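Local coordinates for protein PadR family transcriptional regulator (Listeria monocytogenes, PDB 6ABQ) that probably regulates transcription as a dimeric PadR-family DNA-binding factor, LftR, whose control of its target genes appears to respond to a bound ligand, at residues Gly64-Glu69 / Lys80-Ser85; Gly20-Arg25 / Thr55-Leu60; Tyr32-Thr37 / Ile48-Val53. All coordinates share one frame; numbering follows the deposited sequence.

From the N terminus, helix 17-27 leads into helix 33-42, and helix 50-62 follows. Contact 2 (G20-R25 with T55-L60) closes the long loop between the first and third of these, and contact 3 (Y32-T37 with I48-V53) is nested inside it, joining the second to the start of the third. Contact 1 (G64-E69 with K80-S85) opens only after both have closed and pairs the two hairpin strands. I22 packs on I36 between contacts 2 and 3, L84 packs on L23 between contacts 1 and 2, and Y32 meets F81 between contacts 3 and 1, so the three helices and the hairpin form one unit.

Contact 1. Residues Gly64-Glu69 / Lys80-Ser85; sequences GLVEIE and KFYTLS
V66 and Y82 are the buried pair on one face of this antiparallel pairing. V66 CB lies at the ring edge in its plane, with V66 CG2 3.7 Å from Y82 CD2. I68, at the solvent margin, runs beside the tyrosine, pointing the same way, and brings CG1 to 3.6 Å from Y82 CE2. Helix 50-62 backs this side: Y82 packs on L57, and its hydroxyl is hydrogen-bonded to E61.

The other face, where E67, T83 and E69 lie, is wetter, although F81 on it is buried against Y32. T83 turns OG1 between its backbone N and carbonyl carbon (chi1 48°), facing E67 CB at 3.5 Å. One water links T83 OG1 to E67 O; a second joins T83 OG1 to E67 OE1, weakly on the glutamate side.

Four backbone bonds join E67 to T83 and E69 to F81, including a nearly straight one from E69 N to F81 O (2.8 Å, 172° at the hydrogen). Where strand 66-72 begins and strand 78-84 ends, S85 N donates to L65 O from above the carbonyl plane, while S85 OG gives a 2.8 Å bond to G64 O. G64 closes the preceding helix in a Schellman motif, and S85 N-caps the next. These pairs form the base of a beta hairpin after the probable recognition helix, consistent with the wing of the PadR winged helix-turn-helix domain.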
ATOM      1  N   GLY B  64      19.103  -6.145  -6.583  1.00 17.85           N
ATOM      2  CA  GLY B  64      20.495  -6.076  -6.132  1.00 18.22           C
ATOM      3  C   GLY B  64      20.647  -5.618  -4.695  1.00 17.67           C
ATOM      4  O   GLY B  64      21.700  -5.107  -4.312  1.00 18.53           O
ATOM      5  N   LEU B  65      19.600  -5.836  -3.899  1.00 16.56           N
ATOM      6  CA  LEU B  65      19.496  -5.297  -2.537  1.00 16.39           C
ATOM      7  C   LEU B  65      19.880  -6.269  -1.409  1.00 15.68           C
ATOM      8  O   LEU B  65      19.993  -5.860  -0.240  1.00 15.95           O
ATOM      9  CB  LEU B  65      18.076  -4.738  -2.297  1.00 16.19           C
ATOM     10  CG  LEU B  65      17.467  -3.765  -3.321  1.00 17.16           C
ATOM     11  CD1 LEU B  65      16.064  -3.382  -2.889  1.00 17.19           C
ATOM     12  CD2 LEU B  65      18.312  -2.515  -3.569  1.00 18.65           C
ATOM     13  N   VAL B  66      20.073  -7.542  -1.757  1.00 15.10           N
ATOM     14  CA  VAL B  66      20.304  -8.604  -0.765  1.00 14.56           C
ATOM     15  C   VAL B  66      21.459  -9.528  -1.132  1.00 15.11           C
ATOM     16  O   VAL B  66      21.780  -9.707  -2.304  1.00 15.63           O
ATOM     17  CB  VAL B  66      19.034  -9.461  -0.461  1.00 13.45           C
ATOM     18  CG1 VAL B  66      17.996  -8.663   0.323  1.00 13.28           C
ATOM     19  CG2 VAL B  66      18.432 -10.065  -1.731  1.00 13.29           C
ATOM     20  N   GLU B  67      22.061 -10.113  -0.098  1.00 15.30           N
ATOM     21  CA  GLU B  67      23.133 -11.092  -0.225  1.00 16.13           C
ATOM     22  C   GLU B  67      22.672 -12.425   0.366  1.00 15.47           C
ATOM     23  O   GLU B  67      22.006 -12.449   1.404  1.00 14.82           O
ATOM     24  CB  GLU B  67      24.389 -10.574   0.463  1.00 17.58           C
ATOM     25  CG  GLU B  67      24.907  -9.291  -0.182  1.00 18.57           C
ATOM     26  CD  GLU B  67      26.185  -8.759   0.430  1.00 20.47           C
ATOM     27  OE1 GLU B  67      27.063  -9.553   0.826  1.00 21.51           O
ATOM     28  OE2 GLU B  67      26.324  -7.521   0.489  1.00 21.27           O
ATOM     29  N   ILE B  68      23.002 -13.521  -0.316  1.00 15.94           N
ATOM     30  CA  ILE B  68      22.419 -14.828  -0.011  1.00 15.51           C
ATOM     31  C   ILE B  68      23.465 -15.852   0.458  1.00 16.80           C
ATOM     32  O   ILE B  68      24.430 -16.136  -0.251  1.00 18.18           O
ATOM     33  CB  ILE B  68      21.601 -15.410  -1.201  1.00 15.27           C
ATOM     34  CG1 ILE B  68      20.622 -14.383  -1.785  1.00 14.47           C
ATOM     35  CG2 ILE B  68      20.818 -16.650  -0.779  1.00 14.95           C
ATOM     36  CD1 ILE B  68      21.038 -13.808  -3.125  1.00 15.34           C
ATOM     37  N   GLU B  69      23.256 -16.392   1.658  1.00 16.64           N
ATOM     38  CA  GLU B  69      24.052 -17.513   2.157  1.00 18.01           C
ATOM     39  C   GLU B  69      23.172 -18.705   2.509  1.00 17.60           C
ATOM     40  O   GLU B  69      22.241 -18.593   3.311  1.00 16.58           O
ATOM     41  CB  GLU B  69      24.930 -17.117   3.355  1.00 19.08           C
ATOM     42  CG  GLU B  69      25.791 -18.266   3.884  1.00 20.91           C
ATOM     43  CD  GLU B  69      26.633 -17.927   5.102  1.00 22.41           C
ATOM     44  OE1 GLU B  69      26.533 -16.810   5.658  1.00 22.10           O
ATOM     45  OE2 GLU B  69      27.413 -18.805   5.514  1.00 24.29           O
ATOM     46  N   LYS B  80      18.122 -20.349   3.145  1.00 14.50           N
ATOM     47  CA  LYS B  80      18.774 -19.252   2.449  1.00 14.18           C
ATOM     48  C   LYS B  80      18.703 -18.010   3.329  1.00 13.49           C
ATOM     49  O   LYS B  80      17.622 -17.481   3.586  1.00 12.77           O
ATOM     50  CB  LYS B  80      18.129 -18.995   1.089  1.00 13.92           C
ATOM     51  CG  LYS B  80      18.635 -19.895  -0.034  1.00 15.15           C
ATOM     52  CD  LYS B  80      17.527 -20.794  -0.538  1.00 15.60           C
ATOM     53  CE  LYS B  80      17.584 -21.000  -2.042  1.00 16.73           C
ATOM     54  NZ  LYS B  80      18.721 -21.868  -2.457  1.00 18.40           N
ATOM     55  N   PHE B  81      19.857 -17.574   3.816  1.00 14.11           N
ATOM     56  CA  PHE B  81      19.939 -16.429   4.712  1.00 14.02           C
ATOM     57  C   PHE B  81      20.236 -15.178   3.906  1.00 13.79           C
ATOM     58  O   PHE B  81      21.210 -15.124   3.141  1.00 14.41           O
ATOM     59  CB  PHE B  81      20.994 -16.638   5.796  1.00 15.34           C
ATOM     60  CG  PHE B  81      20.567 -17.568   6.903  1.00 15.78           C
ATOM     61  CD1 PHE B  81      20.634 -18.955   6.744  1.00 16.26           C
ATOM     62  CD2 PHE B  81      20.125 -17.059   8.121  1.00 16.06           C
ATOM     63  CE1 PHE B  81      20.258 -19.813   7.779  1.00 16.92           C
ATOM     64  CE2 PHE B  81      19.754 -17.911   9.162  1.00 16.77           C
ATOM     65  CZ  PHE B  81      19.818 -19.292   8.988  1.00 17.14           C
ATOM     66  N   TYR B  82      19.374 -14.185   4.087  1.00 13.18           N
ATOM     67  CA  TYR B  82      19.489 -12.908   3.415  1.00 13.13           C
ATOM     68  C   TYR B  82      20.043 -11.855   4.357  1.00 14.00           C
ATOM     69  O   TYR B  82      19.617 -11.764   5.512  1.00 14.28           O
ATOM     70  CB  TYR B  82      18.131 -12.479   2.849  1.00 12.33           C
ATOM     71  CG  TYR B  82      17.625 -13.389   1.742  1.00 11.96           C
ATOM     72  CD1 TYR B  82      17.072 -14.649   2.032  1.00 11.82           C
ATOM     73  CD2 TYR B  82      17.717 -13.001   0.403  1.00 12.10           C
ATOM     74  CE1 TYR B  82      16.621 -15.485   1.017  1.00 11.91           C
ATOM     75  CE2 TYR B  82      17.264 -13.828  -0.621  1.00 12.23           C
ATOM     76  CZ  TYR B  82      16.719 -15.061  -0.309  1.00 12.17           C
ATOM     77  OH  TYR B  82      16.274 -15.869  -1.312  1.00 12.70           O
ATOM     78  N   THR B  83      21.027 -11.100   3.860  1.00 14.75           N
ATOM     79  CA  THR B  83      21.495  -9.858   4.490  1.00 15.89           C
ATOM     80  C   THR B  83      21.356  -8.713   3.485  1.00 15.88           C
ATOM     81  O   THR B  83      21.221  -8.961   2.281  1.00 15.24           O
ATOM     82  CB  THR B  83      22.950  -9.952   4.989  1.00 17.52           C
ATOM     83  OG1 THR B  83      23.789 -10.496   3.956  1.00 17.71           O
ATOM     84  CG2 THR B  83      23.030 -10.818   6.235  1.00 18.06           C
ATOM     85  N   LEU B  84      21.369  -7.469   3.962  1.00 16.88           N
ATOM     86  CA  LEU B  84      21.345  -6.331   3.043  1.00 17.27           C
ATOM     87  C   LEU B  84      22.717  -6.078   2.427  1.00 18.43           C
ATOM     88  O   LEU B  84      23.735  -6.121   3.112  1.00 19.75           O
ATOM     89  CB  LEU B  84      20.830  -5.052   3.718  1.00 18.31           C
ATOM     90  CG  LEU B  84      19.382  -4.904   4.208  1.00 17.79           C
ATOM     91  CD1 LEU B  84      19.124  -3.441   4.539  1.00 19.44           C
ATOM     92  CD2 LEU B  84      18.346  -5.401   3.205  1.00 16.29           C
ATOM     93  N   SER B  85      22.722  -5.835   1.118  1.00 18.23           N
ATOM     94  CA  SER B  85      23.877  -5.283   0.425  1.00 19.70           C
ATOM     95  C   SER B  85      23.887  -3.773   0.706  1.00 21.11           C
ATOM     96  O   SER B  85      22.870  -3.241   1.179  1.00 20.75           O
ATOM     97  CB  SER B  85      23.773  -5.573  -1.079  1.00 19.28           C
ATOM     98  OG  SER B  85      22.770  -4.793  -1.707  1.00 18.92           O
TER
HETATM   99  O   HOH W   1      23.478 -13.313   3.685  1.00  2.88           O
HETATM  100  O   HOH W   2      26.454 -10.492   3.948  1.00 18.37           O

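Contact 2. Residues Gly20-Arg25 / Thr55-Leu60; sequences GMILER and TILVRL
I22 holds CG2 anti to its backbone N and CG1 anti to the carbonyl carbon (chi1 -64°), which splits its branches between different partners on helix 50-62. The chain continues extended through chi2 (169°), carrying CD1 to I56, where it lies 3.7 Å from I56 CG2 and almost as near I56 CD1. The other branch, CG2, sits 4.0 Å from L60 CD1 and a little farther from L57 CD2, the isoleucine and L57 crossing at about a right angle.

One residue on, L23 meets L60 methyl to methyl: L23 CD2 is 3.7 Å from L60 CD2 and 4.0 Å from L60 CD1. No hydrogen bond spans the segments; all the touching atoms are aliphatic carbons of buried residues. The segment axes approach only to 11.0 Å at 76°, so branched side chains bridge the separation and the backbones stay well apart.

On its flanks, R59 makes a salt bridge to E19 at the polar margin. Helix 33-42 adds L40 against I22, L65 just before the hairpin packs on both L23 and L60, and helix 86-110 brings L92 onto L23. Farther round helix 17-27, M21 packs on I106 of the second subunit, placing this helical core beside the dimer interface.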
ATOM      1  N   GLY B  20       9.374  -2.803   1.905  1.00 21.54           N
ATOM      2  CA  GLY B  20      10.060  -1.974   2.889  1.00 22.06           C
ATOM      3  C   GLY B  20      10.188  -2.654   4.238  1.00 19.73           C
ATOM      4  O   GLY B  20      11.244  -2.582   4.875  1.00 19.08           O
ATOM      5  N   MET B  21       9.107  -3.314   4.656  1.00 19.02           N
ATOM      6  CA  MET B  21       9.065  -4.084   5.904  1.00 17.37           C
ATOM      7  C   MET B  21      10.091  -5.208   5.910  1.00 14.69           C
ATOM      8  O   MET B  21      10.815  -5.384   6.895  1.00 14.20           O
ATOM      9  CB  MET B  21       7.657  -4.643   6.171  1.00 17.61           C
ATOM     10  CG  MET B  21       6.572  -3.610   6.458  1.00 20.74           C
ATOM     11  SD  MET B  21       6.923  -2.587   7.897  1.00 22.89           S
ATOM     12  CE  MET B  21       7.833  -1.232   7.163  1.00 24.97           C
ATOM     13  N   ILE B  22      10.155  -5.936   4.796  1.00 13.63           N
ATOM     14  CA  ILE B  22      11.059  -7.072   4.638  1.00 11.70           C
ATOM     15  C   ILE B  22      12.521  -6.606   4.669  1.00 11.65           C
ATOM     16  O   ILE B  22      13.320  -7.163   5.421  1.00 10.82           O
ATOM     17  CB  ILE B  22      10.700  -7.917   3.385  1.00 11.47           C
ATOM     18  CG1 ILE B  22       9.303  -8.536   3.576  1.00 11.76           C
ATOM     19  CG2 ILE B  22      11.741  -9.011   3.151  1.00 10.24           C
ATOM     20  CD1 ILE B  22       8.683  -9.179   2.354  1.00 12.58           C
ATOM     21  N   LEU B  23      12.842  -5.568   3.891  1.00 13.11           N
ATOM     22  CA  LEU B  23      14.159  -4.930   3.932  1.00 13.81           C
ATOM     23  C   LEU B  23      14.536  -4.482   5.356  1.00 14.35           C
ATOM     24  O   LEU B  23      15.668  -4.717   5.796  1.00 14.10           O
ATOM     25  CB  LEU B  23      14.248  -3.749   2.939  1.00 16.23           C
ATOM     26  CG  LEU B  23      14.268  -4.007   1.421  1.00 16.81           C
ATOM     27  CD1 LEU B  23      14.094  -2.705   0.650  1.00 20.12           C
ATOM     28  CD2 LEU B  23      15.525  -4.723   0.954  1.00 15.92           C
ATOM     29  N   GLU B  24      13.583  -3.870   6.066  1.00 15.55           N
ATOM     30  CA  GLU B  24      13.770  -3.461   7.469  1.00 16.79           C
ATOM     31  C   GLU B  24      14.097  -4.636   8.389  1.00 15.22           C
ATOM     32  O   GLU B  24      15.014  -4.537   9.198  1.00 16.14           O
ATOM     33  CB  GLU B  24      12.554  -2.673   7.988  1.00 18.87           C
ATOM     34  CG  GLU B  24      12.636  -2.241   9.453  1.00 20.91           C
ATOM     35  CD  GLU B  24      13.636  -1.117   9.725  1.00 23.69           C
ATOM     36  OE1 GLU B  24      13.881  -0.263   8.850  1.00 25.11           O
ATOM     37  OE2 GLU B  24      14.179  -1.084  10.842  1.00 25.06           O
ATOM     38  N   ARG B  25      13.355  -5.736   8.252  1.00 13.48           N
ATOM     39  CA  ARG B  25      13.607  -6.959   9.011  1.00 12.52           C
ATOM     40  C   ARG B  25      14.982  -7.566   8.676  1.00 11.77           C
ATOM     41  O   ARG B  25      15.711  -7.979   9.585  1.00 12.46           O
ATOM     42  CB  ARG B  25      12.474  -7.981   8.796  1.00 11.44           C
ATOM     43  CG  ARG B  25      12.697  -9.366   9.410  1.00 10.97           C
ATOM     44  CD  ARG B  25      12.828  -9.323  10.932  1.00 12.66           C
ATOM     45  NE  ARG B  25      13.286 -10.595  11.482  1.00 12.95           N
ATOM     46  CZ  ARG B  25      14.561 -10.973  11.587  1.00 13.26           C
ATOM     47  NH1 ARG B  25      15.549 -10.181  11.189  1.00 13.17           N
ATOM     48  NH2 ARG B  25      14.850 -12.159  12.104  1.00 14.20           N
ATOM     49  N   THR B  55       8.552 -14.719  -3.369  1.00 16.14           N
ATOM     50  CA  THR B  55       8.476 -13.883  -4.588  1.00 17.10           C
ATOM     51  C   THR B  55       9.135 -12.510  -4.379  1.00 16.26           C
ATOM     52  O   THR B  55       9.841 -12.015  -5.254  1.00 16.52           O
ATOM     53  CB  THR B  55       7.026 -13.678  -5.117  1.00 18.96           C
ATOM     54  OG1 THR B  55       6.328 -12.729  -4.302  1.00 18.86           O
ATOM     55  CG2 THR B  55       6.235 -14.983  -5.184  1.00 20.17           C
ATOM     56  N   ILE B  56       8.902 -11.918  -3.207  1.00 15.56           N
ATOM     57  CA  ILE B  56       9.461 -10.607  -2.856  1.00 15.12           C
ATOM     58  C   ILE B  56      10.980 -10.694  -2.662  1.00 14.03           C
ATOM     59  O   ILE B  56      11.717  -9.810  -3.118  1.00 14.15           O
ATOM     60  CB  ILE B  56       8.747  -9.956  -1.641  1.00 15.23           C
ATOM     61  CG1 ILE B  56       7.258  -9.721  -1.975  1.00 16.82           C
ATOM     62  CG2 ILE B  56       9.425  -8.638  -1.262  1.00 15.12           C
ATOM     63  CD1 ILE B  56       6.348  -9.498  -0.777  1.00 17.37           C
ATOM     64  N   LEU B  57      11.435 -11.762  -2.011  1.00 13.27           N
ATOM     65  CA  LEU B  57      12.866 -12.053  -1.898  1.00 12.65           C
ATOM     66  C   LEU B  57      13.550 -12.187  -3.269  1.00 13.25           C
ATOM     67  O   LEU B  57      14.650 -11.667  -3.462  1.00 13.25           O
ATOM     68  CB  LEU B  57      13.113 -13.292  -1.025  1.00 12.17           C
ATOM     69  CG  LEU B  57      12.819 -13.184   0.487  1.00 11.77           C
ATOM     70  CD1 LEU B  57      12.961 -14.539   1.157  1.00 11.65           C
ATOM     71  CD2 LEU B  57      13.676 -12.138   1.195  1.00 11.62           C
ATOM     72  N   VAL B  58      12.887 -12.866  -4.207  1.00 14.13           N
ATOM     73  CA  VAL B  58      13.364 -12.977  -5.600  1.00 15.23           C
ATOM     74  C   VAL B  58      13.479 -11.582  -6.244  1.00 15.74           C
ATOM     75  O   VAL B  58      14.489 -11.272  -6.881  1.00 16.20           O
ATOM     76  CB  VAL B  58      12.488 -13.947  -6.443  1.00 16.58           C
ATOM     77  CG1 VAL B  58      12.742 -13.799  -7.942  1.00 18.25           C
ATOM     78  CG2 VAL B  58      12.735 -15.390  -6.012  1.00 16.49           C
ATOM     79  N   ARG B  59      12.458 -10.750  -6.033  1.00 15.90           N
ATOM     80  CA  ARG B  59      12.445  -9.370  -6.528  1.00 16.62           C
ATOM     81  C   ARG B  59      13.608  -8.546  -5.959  1.00 15.93           C
ATOM     82  O   ARG B  59      14.275  -7.815  -6.701  1.00 16.71           O
ATOM     83  CB  ARG B  59      11.098  -8.692  -6.252  1.00 17.21           C
ATOM     84  CG  ARG B  59      10.994  -7.296  -6.850  1.00 18.39           C
ATOM     85  CD  ARG B  59       9.567  -6.781  -6.831  1.00 19.63           C
ATOM     86  NE  ARG B  59       9.207  -6.156  -5.558  1.00 19.15           N
ATOM     87  CZ  ARG B  59       8.140  -6.468  -4.817  1.00 19.33           C
ATOM     88  NH1 ARG B  59       7.294  -7.418  -5.190  1.00 19.92           N
ATOM     89  NH2 ARG B  59       7.921  -5.811  -3.684  1.00 19.25           N
ATOM     90  N   LEU B  60      13.838  -8.692  -4.650  1.00 14.79           N
ATOM     91  CA  LEU B  60      14.940  -8.029  -3.943  1.00 14.43           C
ATOM     92  C   LEU B  60      16.326  -8.393  -4.469  1.00 14.62           C
ATOM     93  O   LEU B  60      17.190  -7.515  -4.573  1.00 15.18           O
ATOM     94  CB  LEU B  60      14.861  -8.285  -2.439  1.00 13.58           C
ATOM     95  CG  LEU B  60      13.686  -7.675  -1.671  1.00 13.77           C
ATOM     96  CD1 LEU B  60      13.775  -8.078  -0.205  1.00 13.21           C
ATOM     97  CD2 LEU B  60      13.637  -6.169  -1.833  1.00 14.78           C
TER

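Contact 3. Residues Tyr32-Thr37 / Ile48-Val53; sequences YGYEIT and IVEGTV
T37 and E50 bring the backbones together where helix 33-42 faces the first turn of helix 50-62, their CA atoms 5.5 Å apart, with G33 and V53 the next close pair at 6.0 Å. T37 sits in the middle of the contact. Its OG1, anti to the carbonyl carbon (chi1 -50°), folds back to donate a 2.6 Å hydrogen bond to G33 O. That oxygen also accepts from T37 N, the two donors arriving from opposite faces of the carbonyl plane, so both the hydroxyl and the helix turn are held.

Turned this way, T37 OG1 lies 3.3 Å from V53 CG2, and the CG2 methyl of T37 reaches 3.5 Å from E50 N. V53 sends its other methyl, CG1, to G33 O (3.6 Å) and to I36 CG2. Toward the outside, the extended chain of E50 crosses Y34: OE1 comes in at the ring edge, 3.5 Å from Y34 CD2, with the carboxylate and ring planes 87° apart. E50 OE2 is hydrogen-bonded to the hydroxyl of Y54.

Helix 33-42 and helix 50-62, joined by the loop between them and packed in this way, make up the helix-turn-helix of the PadR fold, in which helix 50-62 is probably the DNA-recognition helix.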
ATOM      1  N   TYR B  32      15.627 -15.688   7.004  1.00 11.36           N
ATOM      2  CA  TYR B  32      15.128 -16.483   5.881  1.00 11.72           C
ATOM      3  C   TYR B  32      13.624 -16.313   5.702  1.00 11.21           C
ATOM      4  O   TYR B  32      12.939 -15.855   6.617  1.00 10.88           O
ATOM      5  CB  TYR B  32      15.517 -17.962   6.047  1.00 13.96           C
ATOM      6  CG  TYR B  32      15.292 -18.535   7.427  1.00 15.38           C
ATOM      7  CD1 TYR B  32      16.243 -18.369   8.440  1.00 16.25           C
ATOM      8  CD2 TYR B  32      14.130 -19.259   7.721  1.00 16.47           C
ATOM      9  CE1 TYR B  32      16.042 -18.892   9.707  1.00 18.27           C
ATOM     10  CE2 TYR B  32      13.921 -19.795   8.985  1.00 18.40           C
ATOM     11  CZ  TYR B  32      14.879 -19.609   9.972  1.00 19.35           C
ATOM     12  OH  TYR B  32      14.678 -20.134  11.225  1.00 21.93           O
ATOM     13  N   GLY B  33      13.128 -16.675   4.518  1.00 11.66           N
ATOM     14  CA  GLY B  33      11.708 -16.527   4.150  1.00 11.76           C
ATOM     15  C   GLY B  33      10.656 -16.990   5.156  1.00 12.46           C
ATOM     16  O   GLY B  33       9.663 -16.278   5.383  1.00 12.05           O
ATOM     17  N   TYR B  34      10.858 -18.170   5.747  1.00 14.05           N
ATOM     18  CA  TYR B  34       9.946 -18.661   6.779  1.00 15.32           C
ATOM     19  C   TYR B  34       9.902 -17.718   7.991  1.00 14.38           C
ATOM     20  O   TYR B  34       8.812 -17.379   8.456  1.00 14.68           O
ATOM     21  CB  TYR B  34      10.262 -20.100   7.222  1.00 18.00           C
ATOM     22  CG  TYR B  34       9.285 -20.619   8.274  1.00 19.95           C
ATOM     23  CD1 TYR B  34       9.519 -20.418   9.647  1.00 20.47           C
ATOM     24  CD2 TYR B  34       8.117 -21.289   7.895  1.00 21.81           C
ATOM     25  CE1 TYR B  34       8.618 -20.875  10.605  1.00 22.78           C
ATOM     26  CE2 TYR B  34       7.213 -21.754   8.841  1.00 24.00           C
ATOM     27  CZ  TYR B  34       7.470 -21.550  10.194  1.00 24.47           C
ATOM     28  OH  TYR B  34       6.570 -22.006  11.119  1.00 27.15           O
ATOM     29  N   GLU B  35      11.079 -17.307   8.474  1.00 13.75           N
ATOM     30  CA  GLU B  35      11.209 -16.391   9.617  1.00 13.51           C
ATOM     31  C   GLU B  35      10.640 -14.984   9.344  1.00 12.03           C
ATOM     32  O   GLU B  35       9.940 -14.424  10.189  1.00 12.66           O
ATOM     33  CB  GLU B  35      12.676 -16.314  10.069  1.00 13.78           C
ATOM     34  CG  GLU B  35      12.895 -15.650  11.424  1.00 14.78           C
ATOM     35  CD  GLU B  35      14.312 -15.833  11.930  1.00 16.03           C
ATOM     36  OE1 GLU B  35      15.226 -15.173  11.398  1.00 14.93           O
ATOM     37  OE2 GLU B  35      14.510 -16.635  12.865  1.00 18.60           O
ATOM     38  N   ILE B  36      10.936 -14.434   8.168  1.00 10.68           N
ATOM     39  CA  ILE B  36      10.382 -13.148   7.716  1.00  9.98           C
ATOM     40  C   ILE B  36       8.848 -13.171   7.716  1.00 10.77           C
ATOM     41  O   ILE B  36       8.229 -12.230   8.220  1.00 11.24           O
ATOM     42  CB  ILE B  36      10.919 -12.742   6.317  1.00  9.19           C
ATOM     43  CG1 ILE B  36      12.434 -12.494   6.370  1.00  8.76           C
ATOM     44  CG2 ILE B  36      10.193 -11.501   5.779  1.00  9.33           C
ATOM     45  CD1 ILE B  36      13.156 -12.667   5.042  1.00  8.59           C
ATOM     46  N   THR B  37       8.255 -14.238   7.162  1.00 11.44           N
ATOM     47  CA  THR B  37       6.799 -14.421   7.105  1.00 12.72           C
ATOM     48  C   THR B  37       6.199 -14.375   8.508  1.00 13.81           C
ATOM     49  O   THR B  37       5.247 -13.630   8.747  1.00 14.58           O
ATOM     50  CB  THR B  37       6.391 -15.756   6.421  1.00 13.98           C
ATOM     51  OG1 THR B  37       7.069 -15.894   5.173  1.00 13.53           O
ATOM     52  CG2 THR B  37       4.887 -15.818   6.179  1.00 15.66           C
ATOM     53  N   ILE B  48      -0.358 -12.782   5.010  1.00 25.64           N
ATOM     54  CA  ILE B  48       0.849 -13.023   4.197  0.50 23.31           C
ATOM     55  C   ILE B  48       1.345 -14.455   4.404  1.00 22.23           C
ATOM     56  O   ILE B  48       1.597 -14.864   5.542  1.00 21.96           O
ATOM     57  CB  ILE B  48       1.989 -12.012   4.506  0.50 21.83           C
ATOM     58  CG1 ILE B  48       1.701 -10.656   3.880  0.50 22.78           C
ATOM     59  CG2 ILE B  48       3.337 -12.474   3.965  0.50 19.61           C
ATOM     60  CD1 ILE B  48       1.368  -9.609   4.903  0.50 24.19           C
ATOM     61  N   VAL B  49       1.472 -15.195   3.308  1.00 21.95           N
ATOM     62  CA  VAL B  49       1.983 -16.553   3.328  1.00 21.25           C
ATOM     63  C   VAL B  49       3.458 -16.564   2.893  1.00 19.14           C
ATOM     64  O   VAL B  49       3.952 -15.610   2.260  1.00 18.44           O
ATOM     65  CB  VAL B  49       1.095 -17.534   2.497  1.00 23.01           C
ATOM     66  CG1 VAL B  49      -0.348 -17.526   3.006  1.00 25.41           C
ATOM     67  CG2 VAL B  49       1.139 -17.236   0.999  1.00 23.35           C
ATOM     68  N   GLU B  50       4.143 -17.644   3.266  1.00 18.44           N
ATOM     69  CA  GLU B  50       5.552 -17.893   2.965  1.00 16.88           C
ATOM     70  C   GLU B  50       5.869 -17.780   1.465  1.00 16.85           C
ATOM     71  O   GLU B  50       6.889 -17.197   1.074  1.00 15.75           O
ATOM     72  CB  GLU B  50       5.885 -19.301   3.460  1.00 17.05           C
ATOM     73  CG  GLU B  50       7.251 -19.479   4.081  1.00 15.80           C
ATOM     74  CD  GLU B  50       7.612 -20.946   4.237  1.00 16.34           C
ATOM     75  OE1 GLU B  50       6.769 -21.748   4.708  1.00 17.56           O
ATOM     76  OE2 GLU B  50       8.748 -21.298   3.868  1.00 15.78           O
ATOM     77  N   GLY B  51       4.983 -18.348   0.646  1.00 18.40           N
ATOM     78  CA  GLY B  51       5.091 -18.321  -0.810  1.00 19.05           C
ATOM     79  C   GLY B  51       5.177 -16.922  -1.390  1.00 18.73           C
ATOM     80  O   GLY B  51       5.971 -16.689  -2.311  1.00 18.38           O
ATOM     81  N   THR B  52       4.374 -15.995  -0.849  1.00 19.11           N
ATOM     82  CA  THR B  52       4.434 -14.579  -1.249  1.00 19.02           C
ATOM     83  C   THR B  52       5.791 -13.955  -0.876  1.00 17.12           C
ATOM     84  O   THR B  52       6.405 -13.269  -1.712  1.00 16.88           O
ATOM     85  CB  THR B  52       3.250 -13.745  -0.688  1.00 20.32           C
ATOM     86  OG1 THR B  52       2.013 -14.388  -1.021  1.00 22.41           O
ATOM     87  CG2 THR B  52       3.233 -12.315  -1.266  1.00 20.76           C
ATOM     88  N   VAL B  53       6.252 -14.212   0.354  1.00 16.09           N
ATOM     89  CA  VAL B  53       7.546 -13.697   0.842  1.00 14.69           C
ATOM     90  C   VAL B  53       8.698 -14.119  -0.088  1.00 14.03           C
ATOM     91  O   VAL B  53       9.563 -13.302  -0.398  1.00 13.50           O
ATOM     92  CB  VAL B  53       7.810 -14.059   2.340  1.00 14.20           C
ATOM     93  CG1 VAL B  53       9.267 -13.847   2.734  1.00 13.10           C
ATOM     94  CG2 VAL B  53       6.916 -13.226   3.251  1.00 15.08           C
TER